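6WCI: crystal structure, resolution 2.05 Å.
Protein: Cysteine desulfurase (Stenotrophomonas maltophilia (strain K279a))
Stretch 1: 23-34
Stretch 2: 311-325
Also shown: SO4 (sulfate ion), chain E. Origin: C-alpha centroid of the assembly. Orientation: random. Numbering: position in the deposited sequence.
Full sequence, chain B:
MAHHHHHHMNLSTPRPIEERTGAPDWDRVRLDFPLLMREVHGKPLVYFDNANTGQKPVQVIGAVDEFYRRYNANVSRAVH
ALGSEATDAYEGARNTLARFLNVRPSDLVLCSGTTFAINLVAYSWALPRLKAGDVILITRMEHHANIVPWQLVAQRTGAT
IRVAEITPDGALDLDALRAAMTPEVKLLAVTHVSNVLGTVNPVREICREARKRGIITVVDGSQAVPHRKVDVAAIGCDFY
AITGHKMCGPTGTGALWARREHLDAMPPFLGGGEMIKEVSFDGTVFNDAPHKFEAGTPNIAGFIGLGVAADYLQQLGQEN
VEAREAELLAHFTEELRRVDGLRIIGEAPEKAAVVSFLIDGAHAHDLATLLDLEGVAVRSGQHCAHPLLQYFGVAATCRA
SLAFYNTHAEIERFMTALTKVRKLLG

Stretch 1 (23-34) APDWDRVRLDFP
Stretch 2, residues 311-325: DYLQQLGQENVEARE

The contact is a compact, mostly apolar packing of a short helix against a helix–glycine–helix corner, with one tryptophan as the knob, an arginine stacked on its ring, and a single tyrosine–aspartate hydrogen bond between the stretches. It buries 486 Å², both sides summed.

Stretch 1 enters extended through Pro24 (phi/psi -99/152) and Asp25 (-77/102), then turns helical from Trp26. Asp25 is the N-cap: its OD1 (chi1 t) accepts a weak bond from Asp27 N at 3.3 Å, while Val29 N to Asp25 O, 3.1 Å, and Arg30 N to Trp26 O, 3.1 Å, set the helical pitch. A type I turn from Arg30 to Phe33 follows, with Phe33 at -107/95.

In stretch 2, helix 311-316 stops at Gly317, whose phi/psi of 99/108 breaks the helical path and leaves it as the N-cap of helix 318-325. A CB there would be jammed against the preceding carbonyl O and would lie 2.4 Å from Asn320 ND2. That amide instead reaches back across the corner, Asn320 ND2 donating to Leu316 O at 2.8 Å and 173° (chi1 m).

Helix 26-30 runs nearly antiparallel to helix 311-316 (171°, axes 13.2 Å apart at closest) and crosses helix 318-325 at -100° (13.4 Å). Three CA pairs fix the register: Ala23 CA lies 6.8 Å from Asn320 CA. Pro24 CA lies 6.8 Å from Leu316 CA. Trp26 CA lies 8.5 Å from Arg324 CA. Near the corner, Pro24 CG (C-gamma endo) rests 3.9 Å from Asn320 CB.

Trp26 (chi1 -71°, chi2 112°) has the largest covered area, 117 Å², and sits among Leu316, Asn320, Val321 and Arg324. Its CZ3 lies 4.0 Å from Leu316 CD1 and its CH2 4.1 Å from Val321 CG2, while Asn320 O approaches the ring edge, 3.4 Å from CZ2. Arg324 (t, p, t, chi4 180°) covers one face. Its CB is 3.4 Å from Trp26 CZ2, and its CD stands 3.7 Å above the five-membered ring centroid, 2° off the normal, a CH-pi contact. The guanidinium lies flat on the indole, planes at 6° and centres 4.4 Å apart; Arg324 CZ is 33° off the normal of the five-membered ring, so the cation-pi contact is off-centre. Arg324 NH2 also donates to O2 of a sulfate, probably from the crystallisation liquor, at 3.0 Å.

At the other end, Tyr312 (chi1 t, chi2 92°) extends toward stretch 1, and its OH donates to Asp32 OD2 at 2.6 Å. The short distance suits a phenol meeting a carboxylate. Asp32 (chi1 -80°) is also held by its own stretch, Arg28 NH1 to Asp32 OD1, 3.0 Å, a salt bridge. Val29 (chi1 t) fills the space between, with CG1 3.4 Å from Tyr312 OH and 3.9 Å from Leu316 CD1. Phe33 (chi1 m, chi2 80°) adds CZ to Tyr312 CE2 at 4.1 Å, the ring planes at 90° and centroids 6.0 Å apart.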

# COMPACT_ATOMS: atom_id res chain seq x y z
N ALA B 23 19.98 -22.49 -19.89
CA ALA B 23 20.06 -23.19 -18.62
C ALA B 23 20.81 -22.36 -17.58
O ALA B 23 21.92 -21.89 -17.85
CB ALA B 23 20.72 -24.55 -18.80
N PRO B 24 20.21 -22.17 -16.40
CA PRO B 24 20.91 -21.46 -15.32
C PRO B 24 21.53 -22.39 -14.28
O PRO B 24 21.03 -23.50 -14.06
CB PRO B 24 19.81 -20.59 -14.69
CG PRO B 24 18.49 -21.05 -15.34
CD PRO B 24 18.78 -22.31 -16.10
N ASP B 25 22.60 -21.94 -13.65
CA ASP B 25 23.24 -22.67 -12.55
C ASP B 25 22.38 -22.46 -11.30
O ASP B 25 22.45 -21.41 -10.66
CB ASP B 25 24.66 -22.17 -12.33
CG ASP B 25 25.35 -22.81 -11.13
OD1 ASP B 25 24.81 -23.78 -10.55
OD2 ASP B 25 26.45 -22.34 -10.78
N TRP B 26 21.59 -23.47 -10.94
CA TRP B 26 20.58 -23.28 -9.90
C TRP B 26 21.20 -23.20 -8.51
O TRP B 26 20.64 -22.54 -7.63
CB TRP B 26 19.53 -24.39 -9.97
CG TRP B 26 18.65 -24.27 -11.17
CD1 TRP B 26 18.59 -25.11 -12.24
CD2 TRP B 26 17.70 -23.22 -11.42
NE1 TRP B 26 17.66 -24.66 -13.14
CE2 TRP B 26 17.10 -23.50 -12.67
CE3 TRP B 26 17.31 -22.08 -10.72
CZ2 TRP B 26 16.12 -22.68 -13.23
CZ3 TRP B 26 16.33 -21.26 -11.28
CH2 TRP B 26 15.75 -21.57 -12.52
N ASP B 27 22.34 -23.86 -8.29
CA ASP B 27 23.05 -23.71 -7.02
C ASP B 27 23.51 -22.28 -6.81
O ASP B 27 23.41 -21.75 -5.69
CB ASP B 27 24.25 -24.67 -6.98
CG ASP B 27 23.82 -26.12 -7.00
OD1 ASP B 27 23.08 -26.52 -6.07
OD2 ASP B 27 24.19 -26.85 -7.95
N ARG B 28 24.02 -21.64 -7.86
CA ARG B 28 24.43 -20.25 -7.74
C ARG B 28 23.22 -19.33 -7.58
O ARG B 28 23.32 -18.31 -6.89
CB ARG B 28 25.25 -19.85 -8.97
CG ARG B 28 25.53 -18.36 -9.09
CD ARG B 28 26.54 -17.89 -8.05
NE ARG B 28 26.67 -16.44 -8.07
CZ ARG B 28 25.82 -15.62 -7.48
NH1 ARG B 28 24.78 -16.12 -6.83
NH2 ARG B 28 26.00 -14.31 -7.55
N VAL B 29 22.08 -19.68 -8.17
CA VAL B 29 20.88 -18.85 -8.03
C VAL B 29 20.40 -18.82 -6.58
O VAL B 29 20.09 -17.76 -6.04
CB VAL B 29 19.76 -19.33 -8.98
CG1 VAL B 29 18.48 -18.53 -8.75
CG2 VAL B 29 20.20 -19.23 -10.44
N ARG B 30 20.35 -19.99 -5.94
CA ARG B 30 19.93 -20.08 -4.54
C ARG B 30 20.81 -19.24 -3.61
O ARG B 30 20.35 -18.78 -2.56
CB ARG B 30 19.92 -21.54 -4.09
CG ARG B 30 19.83 -21.76 -2.57
CD ARG B 30 19.81 -23.24 -2.16
NE ARG B 30 19.73 -23.37 -0.71
CZ ARG B 30 18.61 -23.54 -0.02
NH1 ARG B 30 17.42 -23.65 -0.63
NH2 ARG B 30 18.69 -23.64 1.30
N LEU B 31 22.09 -19.07 -3.94
CA LEU B 31 22.96 -18.27 -3.08
C LEU B 31 22.60 -16.79 -3.09
O LEU B 31 23.07 -16.04 -2.22
CB LEU B 31 24.42 -18.45 -3.47
CG LEU B 31 24.97 -19.87 -3.43
CD1 LEU B 31 26.45 -19.88 -3.79
CD2 LEU B 31 24.75 -20.50 -2.06
N ASP B 32 21.80 -16.35 -4.06
CA ASP B 32 21.34 -14.96 -4.08
C ASP B 32 20.36 -14.64 -2.96
O ASP B 32 20.07 -13.47 -2.75
CB ASP B 32 20.67 -14.65 -5.42
CG ASP B 32 21.66 -14.38 -6.51
OD1 ASP B 32 22.79 -13.95 -6.18
OD2 ASP B 32 21.32 -14.60 -7.68
N PHE B 33 19.84 -15.65 -2.27
CA PHE B 33 18.76 -15.48 -1.30
C PHE B 33 19.32 -15.63 0.11
O PHE B 33 19.41 -16.75 0.63
CB PHE B 33 17.65 -16.50 -1.56
CG PHE B 33 16.95 -16.29 -2.88
CD1 PHE B 33 17.51 -16.76 -4.07
CD2 PHE B 33 15.72 -15.63 -2.94
CE1 PHE B 33 16.86 -16.57 -5.29
CE2 PHE B 33 15.06 -15.44 -4.16
CZ PHE B 33 15.63 -15.91 -5.33
N PRO B 34 19.69 -14.53 0.78
CA PRO B 34 20.45 -14.67 2.03
C PRO B 34 19.67 -15.32 3.16
O PRO B 34 20.30 -15.96 4.02
CB PRO B 34 20.85 -13.23 2.37
CG PRO B 34 19.81 -12.38 1.69
CD PRO B 34 19.46 -13.12 0.42
N ASP B 311 13.04 -7.83 -13.07
CA ASP B 311 14.23 -7.98 -13.91
C ASP B 311 15.01 -9.23 -13.52
O ASP B 311 15.58 -9.91 -14.39
CB ASP B 311 15.10 -6.74 -13.80
CG ASP B 311 16.35 -6.84 -14.64
OD1 ASP B 311 16.22 -6.85 -15.89
OD2 ASP B 311 17.45 -6.92 -14.07
N TYR B 312 15.03 -9.57 -12.24
CA TYR B 312 15.72 -10.79 -11.81
C TYR B 312 15.08 -12.02 -12.43
O TYR B 312 15.78 -12.91 -12.92
CB TYR B 312 15.72 -10.88 -10.28
CG TYR B 312 16.54 -12.02 -9.71
CD1 TYR B 312 17.88 -11.83 -9.35
CD2 TYR B 312 15.97 -13.27 -9.49
CE1 TYR B 312 18.64 -12.88 -8.81
CE2 TYR B 312 16.72 -14.32 -8.96
CZ TYR B 312 18.04 -14.12 -8.62
OH TYR B 312 18.77 -15.17 -8.09
N LEU B 313 13.74 -12.07 -12.44
CA LEU B 313 13.05 -13.23 -13.01
C LEU B 313 13.16 -13.26 -14.53
O LEU B 313 13.29 -14.34 -15.12
CB LEU B 313 11.59 -13.23 -12.57
CG LEU B 313 11.36 -13.52 -11.08
CD1 LEU B 313 9.90 -13.33 -10.70
CD2 LEU B 313 11.81 -14.93 -10.77
N GLN B 314 13.10 -12.10 -15.18
CA GLN B 314 13.33 -12.09 -16.62
C GLN B 314 14.75 -12.52 -16.95
O GLN B 314 14.98 -13.19 -17.97
CB GLN B 314 13.02 -10.71 -17.20
CG GLN B 314 11.53 -10.45 -17.38
CD GLN B 314 11.22 -9.11 -18.03
OE1 GLN B 314 10.93 -9.05 -19.23
NE2 GLN B 314 11.28 -8.03 -17.24
N GLN B 315 15.72 -12.16 -16.11
CA GLN B 315 17.11 -12.56 -16.35
C GLN B 315 17.28 -14.07 -16.23
O GLN B 315 17.99 -14.68 -17.04
CB GLN B 315 18.05 -11.85 -15.37
CG GLN B 315 18.29 -10.38 -15.68
CD GLN B 315 18.95 -10.16 -17.02
OE1 GLN B 315 18.33 -9.62 -17.94
NE2 GLN B 315 20.20 -10.59 -17.14
N LEU B 316 16.69 -14.68 -15.21
CA LEU B 316 16.73 -16.13 -15.11
C LEU B 316 16.07 -16.77 -16.32
O LEU B 316 16.55 -17.77 -16.86
CB LEU B 316 16.04 -16.62 -13.84
CG LEU B 316 16.56 -16.28 -12.45
CD1 LEU B 316 15.95 -17.25 -11.46
CD2 LEU B 316 18.08 -16.33 -12.41
N GLY B 317 14.96 -16.19 -16.77
CA GLY B 317 14.12 -16.83 -17.75
C GLY B 317 12.94 -17.50 -17.08
O GLY B 317 13.10 -18.51 -16.39
N GLN B 318 11.75 -16.92 -17.25
CA GLN B 318 10.55 -17.48 -16.64
C GLN B 318 10.31 -18.91 -17.11
O GLN B 318 9.89 -19.76 -16.31
CB GLN B 318 9.34 -16.60 -16.96
CG GLN B 318 9.50 -15.12 -16.60
CD GLN B 318 9.80 -14.24 -17.82
OE1 GLN B 318 10.74 -14.51 -18.57
NE2 GLN B 318 8.99 -13.20 -18.02
N GLU B 319 10.57 -19.19 -18.38
CA GLU B 319 10.49 -20.58 -18.86
C GLU B 319 11.47 -21.47 -18.11
O GLU B 319 11.16 -22.62 -17.80
CB GLU B 319 10.77 -20.65 -20.36
CG GLU B 319 9.65 -20.13 -21.24
CD GLU B 319 9.87 -18.71 -21.71
OE1 GLU B 319 10.63 -17.96 -21.05
OE2 GLU B 319 9.28 -18.34 -22.75
N ASN B 320 12.67 -20.95 -17.82
CA ASN B 320 13.65 -21.74 -17.07
C ASN B 320 13.15 -22.03 -15.66
O ASN B 320 13.37 -23.12 -15.13
CB ASN B 320 15.00 -21.02 -17.03
CG ASN B 320 15.68 -20.98 -18.38
OD1 ASN B 320 15.64 -21.94 -19.15
ND2 ASN B 320 16.32 -19.85 -18.69
N VAL B 321 12.47 -21.06 -15.05
CA VAL B 321 11.92 -21.26 -13.71
C VAL B 321 10.82 -22.31 -13.73
O VAL B 321 10.76 -23.19 -12.86
CB VAL B 321 11.40 -19.92 -13.14
CG1 VAL B 321 10.46 -20.18 -11.98
CG2 VAL B 321 12.56 -19.06 -12.68
N GLU B 322 9.92 -22.22 -14.70
CA GLU B 322 8.83 -23.18 -14.81
C GLU B 322 9.37 -24.60 -14.95
O GLU B 322 8.86 -25.54 -14.32
CB GLU B 322 7.93 -22.82 -15.98
CG GLU B 322 6.96 -23.91 -16.39
CD GLU B 322 6.08 -23.50 -17.55
OE1 GLU B 322 6.34 -22.44 -18.15
OE2 GLU B 322 5.13 -24.25 -17.87
N ALA B 323 10.42 -24.77 -15.76
CA ALA B 323 11.01 -26.09 -15.94
C ALA B 323 11.67 -26.57 -14.65
O ALA B 323 11.55 -27.74 -14.29
CB ALA B 323 12.03 -26.05 -17.08
N ARG B 324 12.34 -25.67 -13.94
CA ARG B 324 12.99 -26.05 -12.69
C ARG B 324 11.96 -26.50 -11.65
O ARG B 324 12.12 -27.55 -11.02
CB ARG B 324 13.81 -24.87 -12.15
CG ARG B 324 14.21 -24.99 -10.70
CD ARG B 324 15.27 -26.05 -10.50
NE ARG B 324 15.90 -25.92 -9.19
CZ ARG B 324 16.87 -26.72 -8.75
NH1 ARG B 324 17.29 -27.71 -9.51
NH2 ARG B 324 17.40 -26.54 -7.55
N GLU B 325 10.91 -25.71 -11.45
CA GLU B 325 9.95 -26.06 -10.41
C GLU B 325 9.10 -27.27 -10.81
O GLU B 325 8.57 -27.95 -9.92
CB GLU B 325 9.09 -24.84 -10.08
CG GLU B 325 9.91 -23.68 -9.49
CD GLU B 325 9.10 -22.42 -9.26
OE1 GLU B 325 9.64 -21.47 -8.61
OE2 GLU B 325 7.94 -22.36 -9.70
S SO4 E . 19.57 -29.35 -6.66
O1 SO4 E . 20.24 -28.07 -6.45
O2 SO4 E . 18.13 -29.19 -6.47
O3 SO4 E . 20.05 -30.33 -5.68
O4 SO4 E . 19.84 -29.78 -8.03